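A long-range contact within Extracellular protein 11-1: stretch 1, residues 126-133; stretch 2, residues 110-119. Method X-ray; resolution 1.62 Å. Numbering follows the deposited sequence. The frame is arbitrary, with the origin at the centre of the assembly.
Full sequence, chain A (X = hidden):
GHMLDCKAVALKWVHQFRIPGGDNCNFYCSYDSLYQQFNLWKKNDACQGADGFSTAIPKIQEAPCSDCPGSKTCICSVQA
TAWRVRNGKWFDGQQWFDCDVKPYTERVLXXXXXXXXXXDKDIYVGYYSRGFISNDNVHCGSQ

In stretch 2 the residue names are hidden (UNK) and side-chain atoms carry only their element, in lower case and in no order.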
# COMPACT_ATOMS: atom_id res chain seq x y z
N GLY A 126 12.57 1.63 -6.59
CA GLY A 126 12.56 0.24 -6.08
C GLY A 126 11.35 0.03 -5.16
O GLY A 126 10.74 -1.06 -5.18
N TYR A 127 11.04 1.02 -4.33
CA TYR A 127 10.02 0.93 -3.28
C TYR A 127 8.91 1.88 -3.63
O TYR A 127 9.22 3.09 -3.90
CB TYR A 127 10.58 1.32 -1.93
CG TYR A 127 11.61 0.37 -1.40
CD1 TYR A 127 12.93 0.50 -1.74
CD2 TYR A 127 11.26 -0.65 -0.53
CE1 TYR A 127 13.90 -0.33 -1.23
CE2 TYR A 127 12.21 -1.48 0.00
CZ TYR A 127 13.54 -1.33 -0.35
OH TYR A 127 14.45 -2.20 0.21
N TYR A 128 7.65 1.41 -3.56
CA TYR A 128 6.50 2.28 -3.92
C TYR A 128 5.23 1.69 -3.30
O TYR A 128 5.26 0.57 -2.70
CB TYR A 128 6.40 2.51 -5.44
CG TYR A 128 6.33 1.27 -6.33
CD1 TYR A 128 7.49 0.60 -6.68
CD2 TYR A 128 5.12 0.74 -6.81
CE1 TYR A 128 7.47 -0.53 -7.47
CE2 TYR A 128 5.08 -0.42 -7.60
CZ TYR A 128 6.27 -1.04 -7.95
OH TYR A 128 6.26 -2.13 -8.77
N SER A 129 4.18 2.47 -3.45
CA SER A 129 2.87 2.17 -2.85
C SER A 129 1.78 2.21 -3.92
O SER A 129 1.92 2.89 -4.96
CB SER A 129 2.57 3.13 -1.71
OG SER A 129 2.42 4.44 -2.18
N ARG A 130 0.73 1.45 -3.65
CA ARG A 130 -0.56 1.45 -4.36
C ARG A 130 -1.65 1.78 -3.33
O ARG A 130 -1.56 1.35 -2.14
CB ARG A 130 -0.88 0.11 -5.01
CG ARG A 130 0.25 -0.46 -5.85
CD ARG A 130 0.44 0.43 -7.09
NE ARG A 130 1.15 -0.33 -8.09
CZ ARG A 130 1.24 0.00 -9.38
NH1 ARG A 130 0.68 1.11 -9.82
NH2 ARG A 130 1.87 -0.79 -10.22
N GLY A 131 -2.63 2.52 -3.78
CA GLY A 131 -3.83 2.75 -2.95
C GLY A 131 -4.98 3.09 -3.87
O GLY A 131 -4.80 3.97 -4.75
N PHE A 132 -6.11 2.43 -3.68
CA PHE A 132 -7.33 2.78 -4.44
C PHE A 132 -8.56 2.50 -3.56
O PHE A 132 -8.54 1.65 -2.67
CB PHE A 132 -7.30 2.04 -5.79
CG PHE A 132 -7.33 0.54 -5.68
CD1 PHE A 132 -8.54 -0.14 -5.57
CD2 PHE A 132 -6.15 -0.21 -5.77
CE1 PHE A 132 -8.55 -1.53 -5.47
CE2 PHE A 132 -6.18 -1.59 -5.71
CZ PHE A 132 -7.38 -2.24 -5.55
N ILE A 133 -9.62 3.21 -3.87
CA ILE A 133 -10.91 3.07 -3.14
C ILE A 133 -11.51 1.70 -3.48
O ILE A 133 -11.75 1.39 -4.66
CB ILE A 133 -11.87 4.22 -3.46
CG1 ILE A 133 -11.25 5.57 -3.11
CG2 ILE A 133 -13.18 3.97 -2.73
CD1 ILE A 133 -12.03 6.75 -3.65
N UNK A 110 4.49 5.38 3.52
CA UNK A 110 5.80 6.06 3.56
C UNK A 110 6.59 5.92 2.28
O UNK A 110 7.84 6.15 2.31
N UNK A 111 5.92 5.58 1.16
CA UNK A 111 6.57 5.41 -0.16
C UNK A 111 5.69 6.08 -1.20
O UNK A 111 4.45 6.14 -1.03
n UNK A 111 9.60 2.70 1.62
c UNK A 111 6.75 3.93 -0.52
c UNK A 111 7.49 3.09 0.52
n UNK A 111 11.33 1.63 2.65
n UNK A 111 11.81 3.09 0.91
c UNK A 111 10.93 2.47 1.70
c UNK A 111 8.93 3.55 0.66
N UNK A 112 6.34 6.47 -2.30
CA UNK A 112 5.68 7.14 -3.45
C UNK A 112 4.54 6.28 -4.03
O UNK A 112 4.79 5.09 -4.39
c UNK A 112 6.09 8.21 -5.68
n UNK A 112 6.41 8.96 -7.91
c UNK A 112 6.98 9.39 -9.03
n UNK A 112 8.30 9.44 -9.12
c UNK A 112 7.13 8.51 -6.72
n UNK A 112 6.23 9.75 -10.07
c UNK A 112 6.69 7.40 -4.55
N UNK A 113 3.38 6.89 -4.21
CA UNK A 113 2.15 6.21 -4.73
C UNK A 113 2.15 6.26 -6.25
O UNK A 113 2.57 7.27 -6.83
c UNK A 113 -2.32 6.58 -5.98
c UNK A 113 -3.20 6.91 -7.02
n UNK A 113 -2.46 5.67 -4.97
c UNK A 113 -1.33 5.69 -4.18
c UNK A 113 -2.79 7.86 -7.91
c UNK A 113 -1.02 7.10 -5.89
c UNK A 113 -0.42 6.54 -4.71
c UNK A 113 -0.62 8.06 -6.82
c UNK A 113 -1.51 8.43 -7.82
c UNK A 113 0.93 6.89 -4.13
N UNK A 114 1.66 5.18 -6.87
CA UNK A 114 1.47 5.09 -8.33
C UNK A 114 0.05 4.58 -8.57
O UNK A 114 -0.33 3.55 -8.00
c UNK A 114 5.61 5.88 -10.32
c UNK A 114 3.89 4.70 -9.09
c UNK A 114 6.46 5.76 -9.25
c UNK A 114 4.75 4.61 -8.01
c UNK A 114 6.03 5.12 -8.09
c UNK A 114 4.33 5.35 -10.25
c UNK A 114 2.49 4.15 -9.00
o UNK A 114 7.73 6.25 -9.32
N UNK A 115 -0.67 5.30 -9.44
CA UNK A 115 -1.99 4.86 -9.96
C UNK A 115 -1.81 3.44 -10.52
O UNK A 115 -0.76 3.17 -11.15
o UNK A 115 -4.36 4.56 -11.78
o UNK A 115 -4.81 6.47 -10.88
c UNK A 115 -4.01 5.64 -11.31
c UNK A 115 -2.51 5.85 -11.03
N UNK A 116 -2.79 2.57 -10.26
CA UNK A 116 -2.87 1.20 -10.85
C UNK A 116 -2.79 1.26 -12.38
O UNK A 116 -2.34 0.23 -12.94
c UNK A 116 -4.15 0.45 -10.50
c UNK A 116 -4.30 0.11 -9.05
o UNK A 116 -2.92 -0.27 -7.16
c UNK A 116 -3.19 -0.65 -8.35
o UNK A 116 -2.60 -1.61 -8.94
N UNK A 117 -3.13 2.38 -13.03
CA UNK A 117 -2.97 2.54 -14.51
C UNK A 117 -1.50 2.39 -14.93
O UNK A 117 -1.24 2.16 -16.12
o UNK A 117 -2.75 4.94 -14.48
c UNK A 117 -3.52 3.86 -14.99
N UNK A 118 -0.55 2.62 -14.00
CA UNK A 118 0.90 2.44 -14.23
C UNK A 118 1.28 1.01 -13.81
O UNK A 118 1.21 0.70 -12.61
o UNK A 118 1.81 7.09 -13.05
c UNK A 118 2.28 6.03 -13.53
o UNK A 118 3.52 5.86 -13.71
c UNK A 118 1.67 3.51 -13.46
c UNK A 118 1.31 4.92 -13.93
N UNK A 119 1.71 0.17 -14.74
CA UNK A 119 2.05 -1.24 -14.46
C UNK A 119 3.37 -1.30 -13.68
O UNK A 119 4.23 -0.42 -13.86
c UNK A 119 2.15 -1.98 -15.76
O HOH W 1 9.17 5.64 -2.87
O HOH W 2 -2.65 2.59 -6.72

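Position 110 has no side-chain atoms; its phi is positive (79°), a region that favours glycine, and nothing of stretch 1 comes near. It is Gly 110.

Position 111 carries three carbons, a nitrogen, then a carbon bearing two more nitrogens, which is a guanidinium. The group lies flat on the ring of Tyr 127, planes at 10° and centres 4.3 Å apart. This is Arg 111; its CZ sits 32° off the ring normal, so the cation-pi contact is off-centre. Its backbone O accepts a hydrogen bond from Ser 129 OG at 2.9 Å.

Position 112 repeats the same atom pattern, but the chain is extended (t, t, t) and its end leads away from stretch 1. It is Arg 112, and its contribution is backbone: Ser 129 N donates to Arg 112 O at 2.8 Å, while water 1 links Arg 112 N to Tyr 127 O.

Position 113 shows one carbon, then fused five- and six-membered rings with eight carbons and one nitrogen, the nitrogen meeting Gly 131 O near the ring plane. Only an indole fits, hence Trp 113. NE1 donates to Gly 131 O at 2.9 Å, nearly linear at 174°.

Position 114 has one carbon and a six-carbon ring bearing an oxygen; a ring carbon lies against Tyr 128 CB. It is Tyr 114, with CD1 3.7 Å from Tyr 128 CB and the two rings oblique at 80°.

Position 115 has two carbons, the second carrying two oxygens, and points away from stretch 1. It is Asp 115, whose OD1 accepts from the backbone N of position 117 at 2.8 Å.

Position 116 has three carbons, the third with two oxygens, one approaching Arg 130 CB and the Phe 132 ring edge: Glu 116. OE2 is 3.0 Å from Arg 130 CB and 3.5 Å from Phe 132 CD2. OE1 lies over the guanidinium face of Arg 130, 4.1 Å from NE, so only charge attraction applies.

Position 117, one carbon and one oxygen, makes no contact across: Ser 117. Position 118, three carbons ending in two oxygens, is Glu 118; its backbone O accepts from Arg 130 NH1 and NH2, both at 2.9 Å. Position 119, a lone carbon pointing away, is Ala 119.

The contact therefore works in two parts. A single beta bridge between Ser 129 and Trp 113 sets the register, flanked by the Arg 111 stack and the indole bond. Beyond it, the type I turn from Asp 115 to Glu 118 helps present carbonyls to Arg 130.

Stretch 2 (110-119) GRRWYDESEA
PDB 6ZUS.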